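Local structure of putative immunoglobulin-blocking virulence protein (Mycoplasma mycoides subsp. capri, 7ADK) at residues F206-F211 with L246-K251; W375-V380 with R397-E402; E567-G572 with K621-D626. The protein is a putative virulence protein that probably binds host immunoglobulins and hinders their action. One frame throughout, in Å; residues are numbered along the deposited sequence.

Contact 1 (F206-F211 with L246-K251); sequences FNNSIF and LERYKK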
loop_
_atom_site.group_PDB
_atom_site.type_symbol
_atom_site.label_atom_id
_atom_site.label_comp_id
_atom_site.label_asym_id
_atom_site.label_seq_id
_atom_site.Cartn_x
_atom_site.Cartn_y
_atom_site.Cartn_z
ATOM N N PHE A 206 14.655 -13.509 43.185
ATOM C CA PHE A 206 16.052 -13.435 43.629
ATOM C C PHE A 206 16.920 -14.484 42.943
ATOM O O PHE A 206 17.955 -14.892 43.470
ATOM C CB PHE A 206 16.152 -13.476 45.158
ATOM C CG PHE A 206 15.280 -12.463 45.859
ATOM C CD1 PHE A 206 15.309 -11.114 45.479
ATOM C CD2 PHE A 206 14.379 -12.875 46.844
ATOM C CE1 PHE A 206 14.430 -10.190 46.053
ATOM C CE2 PHE A 206 13.496 -11.956 47.415
ATOM C CZ PHE A 206 13.513 -10.615 47.016
ATOM N N ASN A 207 16.502 -14.912 41.754
ATOM C CA ASN A 207 17.287 -15.721 40.836
ATOM C C ASN A 207 16.845 -15.437 39.390
ATOM O O ASN A 207 15.984 -16.128 38.850
ATOM C CB ASN A 207 17.168 -17.192 41.213
ATOM C CG ASN A 207 17.961 -18.104 40.327
ATOM O OD1 ASN A 207 18.862 -17.758 39.685
ATOM N ND2 ASN A 207 17.674 -19.277 40.257
ATOM N N ASN A 208 17.402 -14.392 38.785
ATOM C CA ASN A 208 17.109 -13.976 37.417
ATOM C C ASN A 208 18.298 -13.253 36.791
ATOM O O ASN A 208 19.197 -12.804 37.481
ATOM C CB ASN A 208 15.822 -13.135 37.349
ATOM C CG ASN A 208 15.919 -11.785 38.020
ATOM O OD1 ASN A 208 16.614 -10.895 37.561
ATOM N ND2 ASN A 208 15.216 -11.590 39.102
ATOM N N SER A 209 18.305 -13.122 35.475
ATOM C CA SER A 209 19.444 -12.620 34.709
ATOM C C SER A 209 19.950 -11.235 35.137
ATOM O O SER A 209 21.160 -11.056 35.269
ATOM C CB SER A 209 19.088 -12.668 33.229
ATOM O OG SER A 209 20.164 -12.308 32.418
ATOM N N ILE A 210 19.084 -10.258 35.442
ATOM C CA ILE A 210 19.515 -8.919 35.894
ATOM C C ILE A 210 20.007 -8.958 37.346
ATOM O O ILE A 210 21.109 -8.500 37.647
ATOM C CB ILE A 210 18.402 -7.871 35.642
ATOM C CG1 ILE A 210 18.305 -7.496 34.144
ATOM C CG2 ILE A 210 18.516 -6.608 36.484
ATOM C CD1 ILE A 210 19.479 -6.727 33.541
ATOM N N PHE A 211 19.246 -9.580 38.243
ATOM C CA PHE A 211 19.615 -9.740 39.647
ATOM C C PHE A 211 20.956 -10.473 39.835
ATOM O O PHE A 211 21.775 -10.083 40.664
ATOM C CB PHE A 211 18.470 -10.467 40.352
ATOM C CG PHE A 211 18.624 -10.559 41.847
ATOM C CD1 PHE A 211 19.322 -11.633 42.425
ATOM C CD2 PHE A 211 18.054 -9.575 42.668
ATOM C CE1 PHE A 211 19.457 -11.715 43.817
ATOM C CE2 PHE A 211 18.199 -9.658 44.057
ATOM C CZ PHE A 211 18.902 -10.724 44.633
ATOM N N LEU A 246 12.986 -4.365 36.780
ATOM C CA LEU A 246 12.895 -3.307 37.804
ATOM C C LEU A 246 11.488 -3.201 38.404
ATOM O O LEU A 246 11.354 -3.142 39.624
ATOM C CB LEU A 246 13.356 -1.962 37.205
ATOM C CG LEU A 246 13.155 -0.706 38.080
ATOM C CD1 LEU A 246 13.888 -0.762 39.411
ATOM C CD2 LEU A 246 13.620 0.530 37.349
ATOM N N GLU A 247 10.456 -3.261 37.571
ATOM C CA GLU A 247 9.054 -3.166 37.962
ATOM C C GLU A 247 8.657 -4.200 39.024
ATOM O O GLU A 247 7.817 -3.912 39.877
ATOM C CB GLU A 247 8.164 -3.331 36.722
ATOM C CG GLU A 247 7.971 -2.077 35.854
ATOM C CD GLU A 247 9.217 -1.471 35.189
ATOM O OE1 GLU A 247 10.257 -2.145 35.070
ATOM O OE2 GLU A 247 9.148 -0.296 34.773
ATOM N N ARG A 248 9.280 -5.383 39.029
ATOM C CA ARG A 248 8.958 -6.482 39.945
ATOM C C ARG A 248 9.314 -6.195 41.402
ATOM O O ARG A 248 8.768 -6.811 42.307
ATOM C CB ARG A 248 9.685 -7.743 39.494
ATOM C CG ARG A 248 9.375 -8.159 38.053
ATOM C CD ARG A 248 10.153 -9.413 37.682
ATOM N NE ARG A 248 9.737 -10.550 38.503
ATOM C CZ ARG A 248 10.221 -11.765 38.470
ATOM N NH1 ARG A 248 11.224 -12.101 37.737
ATOM N NH2 ARG A 248 9.653 -12.669 39.182
ATOM N N TYR A 249 10.219 -5.252 41.625
ATOM C CA TYR A 249 10.595 -4.731 42.939
ATOM C C TYR A 249 10.011 -3.339 43.213
ATOM O O TYR A 249 9.784 -3.002 44.366
ATOM C CB TYR A 249 12.123 -4.698 43.052
ATOM C CG TYR A 249 12.844 -5.919 42.520
ATOM C CD1 TYR A 249 13.067 -7.041 43.337
ATOM C CD2 TYR A 249 13.266 -5.931 41.181
ATOM C CE1 TYR A 249 13.681 -8.186 42.798
ATOM C CE2 TYR A 249 13.887 -7.069 40.644
ATOM C CZ TYR A 249 14.076 -8.206 41.446
ATOM O OH TYR A 249 14.646 -9.306 40.909
ATOM N N LYS A 250 9.761 -2.525 42.177
ATOM C CA LYS A 250 9.562 -1.059 42.245
ATOM C C LYS A 250 8.491 -0.595 43.235
ATOM O O LYS A 250 8.716 0.348 43.981
ATOM C CB LYS A 250 9.269 -0.515 40.841
ATOM C CG LYS A 250 9.402 0.988 40.741
ATOM C CD LYS A 250 8.852 1.626 39.521
ATOM C CE LYS A 250 9.060 3.134 39.424
ATOM N NZ LYS A 250 8.168 3.906 40.305
ATOM N N LYS A 251 7.368 -1.310 43.316
ATOM C CA LYS A 251 6.270 -1.059 44.272
ATOM C C LYS A 251 6.688 -1.160 45.747
ATOM O O LYS A 251 6.125 -0.464 46.578
ATOM C CB LYS A 251 5.108 -2.024 43.978
ATOM C CG LYS A 251 4.472 -1.790 42.600
ATOM C CD LYS A 251 3.255 -2.692 42.378
ATOM C CE LYS A 251 2.724 -2.511 40.958
ATOM N NZ LYS A 251 1.497 -3.302 40.696
#
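Y249 reaches across to N208, and the two side chains meet tip to tip: amide nitrogen ND2 of N208 donates to the phenol oxygen OH of Y249 over 3.0 Å. The oxygen lies within 4° of the amide plane, although the amide and ring planes are 44° apart. Two aromatic side chains pack against the tyrosine, F206 on its ring and F211 by its hydroxyl. F206, whose CB leaves its backbone on the far side, brings its ring back so that CE1 lies 3.9 Å from CE1 of Y249, near the plane of the tyrosine ring and at its edge. F211 approaches crosswise, its CD2 atom 3.8 Å from the OH of Y249. This aromatic side is the closely filled part of the contact, with F206, N208 and Y249 all buried.

N208 is also the N-cap of helix 209-218. Its CG stands between the backbone N and the carbonyl carbon (chi1 67°), and OD1 accepts from F211 N at 3.0 Å, with a weaker bond from I210 N at 3.3 Å. The amide therefore has two tasks: its oxygen holds the first turn of the helix while its nitrogen meets the tyrosine. The buried polar tips find further partners just before, in the hairpin of strands 203-204 and 207-208, where G204 O receives N208 ND2 and L205 O receives the Y249 hydroxyl.

Toward R248 the fit is looser and the residue is partly exposed. Its NH1 comes no nearer than 4.2 Å to N208 ND2, two nitrogens with no bond between them. The guanidinium is tied instead to backbone oxygens, NE to A318 O and NH1 to V203 O.

Contact 2 (W375-V380 with R397-E402); sequences WVKEDV and RFSKLE
D379 and R397 are joined by a salt bridge in which a single carboxylate oxygen takes both bonds. NH1 of R397 lies 2.8 Å and NE 2.9 Å from OD1 of D379, so the guanidinium presents its side, with the oxygen close to its plane. The carboxylate is almost coplanar with it, 26° apart. NH1 comes to the anti lone pair of OD1, while NE meets that oxygen nearly along its C-O axis. The arginine chain bends at chi3 (64°), which turns NE toward the acid.

Beneath these side chains runs a regular antiparallel ladder. V376 with E402 and E378 with K400 are hydrogen-bonded pairs, each with two backbone bonds; K377 with L401 is the non-hydrogen-bonded pair between them, and D379 with S399, another of that kind, follows beyond E378-K400. Strand 375-379 thereby adds an outer antiparallel strand to a mixed sheet, with 396-403 lying between it and strand 415-422. On the face bearing K377 and L401, K377 CG packs 4.0 Å from CD1 of L401. The other face pairs V376 CG1 with E402 CG at 3.8 Å, the two side chains pointing the same way. Past the last pair, V380 N still donates to F398 O over 3.0 Å, and CG2 of V380 rests 4.0 Å from CB of F398.

A second shell fixes the ends. NH2 of R397 makes another salt bridge, with D420 of the next strand, and the S381 hydroxyl bonds both D379 OD1 and F398 N. At the opposite end W375, whose CE3 touches L401 CB, meets the F354 ring edge-to-face and is held through NE1 by D355 O.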
loop_
_atom_site.group_PDB
_atom_site.type_symbol
_atom_site.label_atom_id
_atom_site.label_comp_id
_atom_site.label_asym_id
_atom_site.label_seq_id
_atom_site.Cartn_x
_atom_site.Cartn_y
_atom_site.Cartn_z
ATOM N N TRP A 375 10.808 -37.599 12.124
ATOM C CA TRP A 375 10.794 -38.022 10.729
ATOM C C TRP A 375 12.033 -37.504 10.015
ATOM O O TRP A 375 12.566 -36.456 10.373
ATOM C CB TRP A 375 9.523 -37.517 10.044
ATOM C CG TRP A 375 8.260 -38.087 10.597
ATOM C CD1 TRP A 375 7.656 -37.701 11.739
ATOM C CD2 TRP A 375 7.470 -39.201 10.095
ATOM N NE1 TRP A 375 6.567 -38.503 11.989
ATOM C CE2 TRP A 375 6.405 -39.447 11.006
ATOM C CE3 TRP A 375 7.532 -40.012 8.946
ATOM C CZ2 TRP A 375 5.457 -40.448 10.787
ATOM C CZ3 TRP A 375 6.583 -41.017 8.717
ATOM C CH2 TRP A 375 5.548 -41.240 9.635
ATOM N N VAL A 376 12.486 -38.222 8.989
ATOM C CA VAL A 376 13.582 -37.773 8.118
ATOM C C VAL A 376 13.157 -37.818 6.652
ATOM O O VAL A 376 12.476 -38.744 6.220
ATOM C CB VAL A 376 14.896 -38.512 8.422
ATOM C CG1 VAL A 376 14.819 -40.020 8.225
ATOM C CG2 VAL A 376 16.068 -37.992 7.598
ATOM N N LYS A 377 13.521 -36.776 5.905
ATOM C CA LYS A 377 13.160 -36.550 4.506
ATOM C C LYS A 377 14.321 -36.878 3.582
ATOM O O LYS A 377 15.445 -36.440 3.804
ATOM C CB LYS A 377 12.699 -35.095 4.337
ATOM C CG LYS A 377 12.271 -34.714 2.915
ATOM C CD LYS A 377 11.693 -33.292 2.812
ATOM C CE LYS A 377 12.676 -32.156 3.153
ATOM N NZ LYS A 377 13.732 -31.925 2.137
ATOM N N GLU A 378 14.035 -37.583 2.505
ATOM C CA GLU A 378 14.953 -37.830 1.396
ATOM C C GLU A 378 14.329 -37.335 0.086
ATOM O O GLU A 378 13.175 -37.638 -0.195
ATOM C CB GLU A 378 15.315 -39.326 1.374
ATOM C CG GLU A 378 16.227 -39.706 0.207
ATOM C CD GLU A 378 16.740 -41.153 0.220
ATOM O OE1 GLU A 378 17.095 -41.669 -0.862
ATOM O OE2 GLU A 378 16.859 -41.783 1.292
ATOM N N ASP A 379 15.057 -36.593 -0.747
ATOM C CA ASP A 379 14.630 -36.328 -2.123
ATOM C C ASP A 379 14.797 -37.579 -3.007
ATOM O O ASP A 379 15.894 -38.124 -3.130
ATOM C CB ASP A 379 15.377 -35.130 -2.723
ATOM C CG ASP A 379 14.836 -34.772 -4.114
ATOM O OD1 ASP A 379 13.969 -33.898 -4.214
ATOM O OD2 ASP A 379 15.231 -35.394 -5.095
ATOM N N VAL A 380 13.718 -37.994 -3.668
ATOM C CA VAL A 380 13.667 -39.181 -4.528
ATOM C C VAL A 380 13.279 -38.830 -5.964
ATOM O O VAL A 380 12.848 -39.691 -6.721
ATOM C CB VAL A 380 12.772 -40.281 -3.926
ATOM C CG1 VAL A 380 13.305 -40.724 -2.567
ATOM C CG2 VAL A 380 11.301 -39.896 -3.802
ATOM N N ARG A 397 8.642 -31.983 -7.737
ATOM C CA ARG A 397 9.530 -32.779 -6.867
ATOM C C ARG A 397 8.804 -33.927 -6.175
ATOM O O ARG A 397 7.652 -33.780 -5.785
ATOM C CB ARG A 397 10.175 -31.896 -5.803
ATOM C CG ARG A 397 11.415 -31.140 -6.261
ATOM C CD ARG A 397 12.052 -30.421 -5.076
ATOM N NE ARG A 397 12.535 -31.384 -4.072
ATOM C CZ ARG A 397 12.133 -31.556 -2.830
ATOM N NH1 ARG A 397 12.657 -32.527 -2.158
ATOM N NH2 ARG A 397 11.230 -30.831 -2.247
ATOM N N PHE A 398 9.498 -35.036 -5.943
ATOM C CA PHE A 398 9.045 -36.136 -5.092
ATOM C C PHE A 398 10.031 -36.335 -3.936
ATOM O O PHE A 398 11.235 -36.450 -4.151
ATOM C CB PHE A 398 8.885 -37.427 -5.897
ATOM C CG PHE A 398 7.793 -37.435 -6.946
ATOM C CD1 PHE A 398 7.984 -36.784 -8.173
ATOM C CD2 PHE A 398 6.592 -38.127 -6.711
ATOM C CE1 PHE A 398 6.980 -36.825 -9.154
ATOM C CE2 PHE A 398 5.600 -38.185 -7.700
ATOM C CZ PHE A 398 5.798 -37.535 -8.925
ATOM N N SER A 399 9.538 -36.425 -2.707
ATOM C CA SER A 399 10.347 -36.711 -1.525
ATOM C C SER A 399 9.711 -37.801 -0.676
ATOM O O SER A 399 8.502 -37.952 -0.633
ATOM C CB SER A 399 10.656 -35.445 -0.733
ATOM O OG SER A 399 9.551 -34.790 -0.257
ATOM N N LYS A 400 10.538 -38.588 -0.004
ATOM C CA LYS A 400 10.153 -39.684 0.887
ATOM C C LYS A 400 10.334 -39.216 2.327
ATOM O O LYS A 400 11.395 -38.715 2.669
ATOM C CB LYS A 400 11.039 -40.897 0.556
ATOM C CG LYS A 400 10.659 -42.201 1.276
ATOM C CD LYS A 400 9.418 -42.923 0.733
ATOM C CE LYS A 400 9.565 -43.403 -0.718
ATOM N NZ LYS A 400 10.608 -44.427 -0.887
ATOM N N LEU A 401 9.329 -39.381 3.171
ATOM C CA LEU A 401 9.444 -39.264 4.623
ATOM C C LEU A 401 9.459 -40.665 5.238
ATOM O O LEU A 401 8.627 -41.481 4.865
ATOM C CB LEU A 401 8.264 -38.459 5.183
ATOM C CG LEU A 401 8.555 -36.971 5.385
ATOM C CD1 LEU A 401 8.743 -36.207 4.086
ATOM C CD2 LEU A 401 7.406 -36.329 6.130
ATOM N N GLU A 402 10.333 -40.937 6.209
ATOM C CA GLU A 402 10.296 -42.134 7.065
ATOM C C GLU A 402 10.484 -41.791 8.553
ATOM O O GLU A 402 11.245 -40.891 8.908
ATOM C CB GLU A 402 11.281 -43.202 6.564
ATOM C CG GLU A 402 12.745 -42.758 6.513
ATOM C CD GLU A 402 13.717 -43.853 6.050
ATOM O OE1 GLU A 402 14.925 -43.773 6.372
ATOM O OE2 GLU A 402 13.311 -44.802 5.343
#

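Contact 3 (E567-G572 with K621-D626); sequences ERINDG and KGLRFD
N570 lays its side-chain amide over the guanidinium of R624, the two planes only 15° apart in a stacked arrangement. OD1 of N570 stands 3.6 Å above the guanidinium plane, over its centre, and N570 CB is 3.6 Å from NH1 of R624. A bend at chi3 (-71°) in the arginine turns NE in beneath the amide, on the exposed, solvent side of the contact. The carbonyl oxygen so close to the cationic group would probably be stabilised by it.

The same amide is held in its own plane by two bonds to the backbone of 621-626. OD1 accepts from R624 N over 2.9 Å, and ND2 donates to G622 O over 2.8 Å at a nearly straight 165°. With L623 extended, G622 O and R624 N face the same side, and the amide bonds both much as a residue of a parallel strand would, although 621-626 forms no regular strand. ND2 is also bonded to Y566 O, one turn earlier, which further fixes the flip of the amide. L623, between the two bonded residues, brings CD2 to 3.7 Å from CG2 of I569, adding an apolar contact on the inner side.

The helix 567-579 thus receives a long loop that leaves strand 608-610 and returns to strand 640-643, two neighbours in a five-stranded parallel sheet whose sequential strand order is reminiscent of leucine-rich-repeat folds. Further along the same helix, Y577 packs against F625, while I569 also touches I617 in the loop.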
loop_
_atom_site.group_PDB
_atom_site.type_symbol
_atom_site.label_atom_id
_atom_site.label_comp_id
_atom_site.label_asym_id
_atom_site.label_seq_id
_atom_site.Cartn_x
_atom_site.Cartn_y
_atom_site.Cartn_z
ATOM N N GLU A 567 -31.307 -23.530 2.170
ATOM C CA GLU A 567 -30.979 -24.765 2.867
ATOM C C GLU A 567 -29.468 -25.028 2.969
ATOM O O GLU A 567 -28.955 -25.169 4.079
ATOM C CB GLU A 567 -31.758 -25.876 2.158
ATOM C CG GLU A 567 -31.666 -27.251 2.777
ATOM C CD GLU A 567 -32.443 -28.337 2.029
ATOM O OE1 GLU A 567 -33.392 -28.041 1.269
ATOM O OE2 GLU A 567 -32.118 -29.528 2.231
ATOM N N ARG A 568 -28.738 -24.999 1.846
ATOM C CA ARG A 568 -27.294 -25.275 1.826
ATOM C C ARG A 568 -26.490 -24.250 2.622
ATOM O O ARG A 568 -25.493 -24.608 3.235
ATOM C CB ARG A 568 -26.793 -25.374 0.382
ATOM C CG ARG A 568 -25.671 -26.392 0.228
ATOM C CD ARG A 568 -24.999 -26.314 -1.145
ATOM N NE ARG A 568 -24.237 -27.537 -1.447
ATOM C CZ ARG A 568 -22.968 -27.670 -1.778
ATOM N NH1 ARG A 568 -22.146 -26.690 -1.926
ATOM N NH2 ARG A 568 -22.484 -28.849 -1.961
ATOM N N ILE A 569 -26.924 -22.988 2.656
ATOM C CA ILE A 569 -26.294 -21.942 3.459
ATOM C C ILE A 569 -26.565 -22.161 4.947
ATOM O O ILE A 569 -25.623 -22.132 5.717
ATOM C CB ILE A 569 -26.689 -20.537 2.973
ATOM C CG1 ILE A 569 -26.176 -20.306 1.540
ATOM C CG2 ILE A 569 -26.106 -19.479 3.901
ATOM C CD1 ILE A 569 -26.709 -19.073 0.862
ATOM N N ASN A 570 -27.790 -22.427 5.392
ATOM C CA ASN A 570 -28.072 -22.687 6.805
ATOM C C ASN A 570 -27.365 -23.932 7.372
ATOM O O ASN A 570 -27.001 -23.933 8.548
ATOM C CB ASN A 570 -29.586 -22.791 6.992
ATOM C CG ASN A 570 -30.226 -21.435 7.111
ATOM O OD1 ASN A 570 -30.241 -20.825 8.159
ATOM N ND2 ASN A 570 -30.771 -20.925 6.054
ATOM N N ASP A 571 -27.151 -24.970 6.552
ATOM C CA ASP A 571 -26.261 -26.099 6.868
ATOM C C ASP A 571 -24.814 -25.612 7.031
ATOM O O ASP A 571 -24.216 -25.764 8.093
ATOM C CB ASP A 571 -26.301 -27.177 5.765
ATOM C CG ASP A 571 -27.557 -28.057 5.696
ATOM O OD1 ASP A 571 -28.222 -28.325 6.723
ATOM O OD2 ASP A 571 -27.844 -28.569 4.591
ATOM N N GLY A 572 -24.248 -24.966 6.006
ATOM C CA GLY A 572 -22.870 -24.482 6.052
ATOM C C GLY A 572 -22.602 -23.512 7.201
ATOM O O GLY A 572 -21.525 -23.536 7.788
ATOM N N LYS A 621 -32.347 -12.222 5.249
ATOM C CA LYS A 621 -33.588 -13.005 5.107
ATOM C C LYS A 621 -33.253 -14.494 4.970
ATOM O O LYS A 621 -32.383 -14.859 4.192
ATOM C CB LYS A 621 -34.404 -12.529 3.889
ATOM C CG LYS A 621 -35.801 -13.167 3.815
ATOM C CD LYS A 621 -36.516 -12.965 2.475
ATOM C CE LYS A 621 -36.222 -14.053 1.448
ATOM N NZ LYS A 621 -36.958 -15.307 1.722
ATOM N N GLY A 622 -33.970 -15.352 5.685
ATOM C CA GLY A 622 -33.867 -16.805 5.568
ATOM C C GLY A 622 -32.644 -17.424 6.231
ATOM O O GLY A 622 -32.416 -18.613 6.074
ATOM N N LEU A 623 -31.838 -16.656 6.973
ATOM C CA LEU A 623 -30.612 -17.096 7.644
ATOM C C LEU A 623 -30.813 -17.218 9.165
ATOM O O LEU A 623 -31.299 -16.292 9.814
ATOM C CB LEU A 623 -29.471 -16.120 7.309
ATOM C CG LEU A 623 -29.148 -15.927 5.817
ATOM C CD1 LEU A 623 -27.911 -15.046 5.680
ATOM C CD2 LEU A 623 -28.864 -17.240 5.098
ATOM N N ARG A 624 -30.420 -18.354 9.749
ATOM C CA ARG A 624 -30.551 -18.676 11.177
ATOM C C ARG A 624 -29.208 -18.602 11.896
ATOM O O ARG A 624 -28.227 -19.160 11.420
ATOM C CB ARG A 624 -31.193 -20.059 11.328
ATOM C CG ARG A 624 -32.611 -20.094 10.745
ATOM C CD ARG A 624 -33.315 -21.427 10.990
ATOM N NE ARG A 624 -32.749 -22.520 10.183
ATOM C CZ ARG A 624 -33.133 -22.896 8.981
ATOM N NH1 ARG A 624 -32.641 -23.951 8.426
ATOM N NH2 ARG A 624 -34.031 -22.258 8.306
ATOM N N PHE A 625 -29.149 -17.924 13.043
ATOM C CA PHE A 625 -27.913 -17.713 13.819
ATOM C C PHE A 625 -27.969 -18.344 15.215
ATOM O O PHE A 625 -27.126 -18.036 16.052
ATOM C CB PHE A 625 -27.524 -16.221 13.853
ATOM C CG PHE A 625 -27.168 -15.607 12.505
ATOM C CD1 PHE A 625 -28.195 -15.171 11.656
ATOM C CD2 PHE A 625 -25.834 -15.494 12.083
ATOM C CE1 PHE A 625 -27.903 -14.608 10.404
ATOM C CE2 PHE A 625 -25.542 -14.963 10.815
ATOM C CZ PHE A 625 -26.572 -14.515 9.976
ATOM N N ASP A 626 -28.911 -19.253 15.476
ATOM C CA ASP A 626 -28.954 -20.078 16.693
ATOM C C ASP A 626 -29.250 -21.571 16.411
ATOM O O ASP A 626 -29.656 -21.956 15.316
ATOM C CB ASP A 626 -29.851 -19.452 17.767
ATOM C CG ASP A 626 -31.316 -19.209 17.403
ATOM O OD1 ASP A 626 -31.738 -19.495 16.273
ATOM O OD2 ASP A 626 -32.057 -18.704 18.267
#

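The three contacts follow one another along the chain and occupy separate regions, the nearest atoms of any two being at least about 30 Å apart; contacts 1 and 3 lie on opposite sides of the chain's centre. Contacts 1 and 3 are both largely buried, and in each an asparagine amide is the polar hub, but in contact 1 it caps a helix and meets a phenol among aromatic rings, whereas in contact 3 it projects from a helix to bind loop backbone. Contact 2 is partly exposed and joins two adjacent strands, so backbone bonds dominate and charged side chains lie on its surface. No two contacts share a helix or strand.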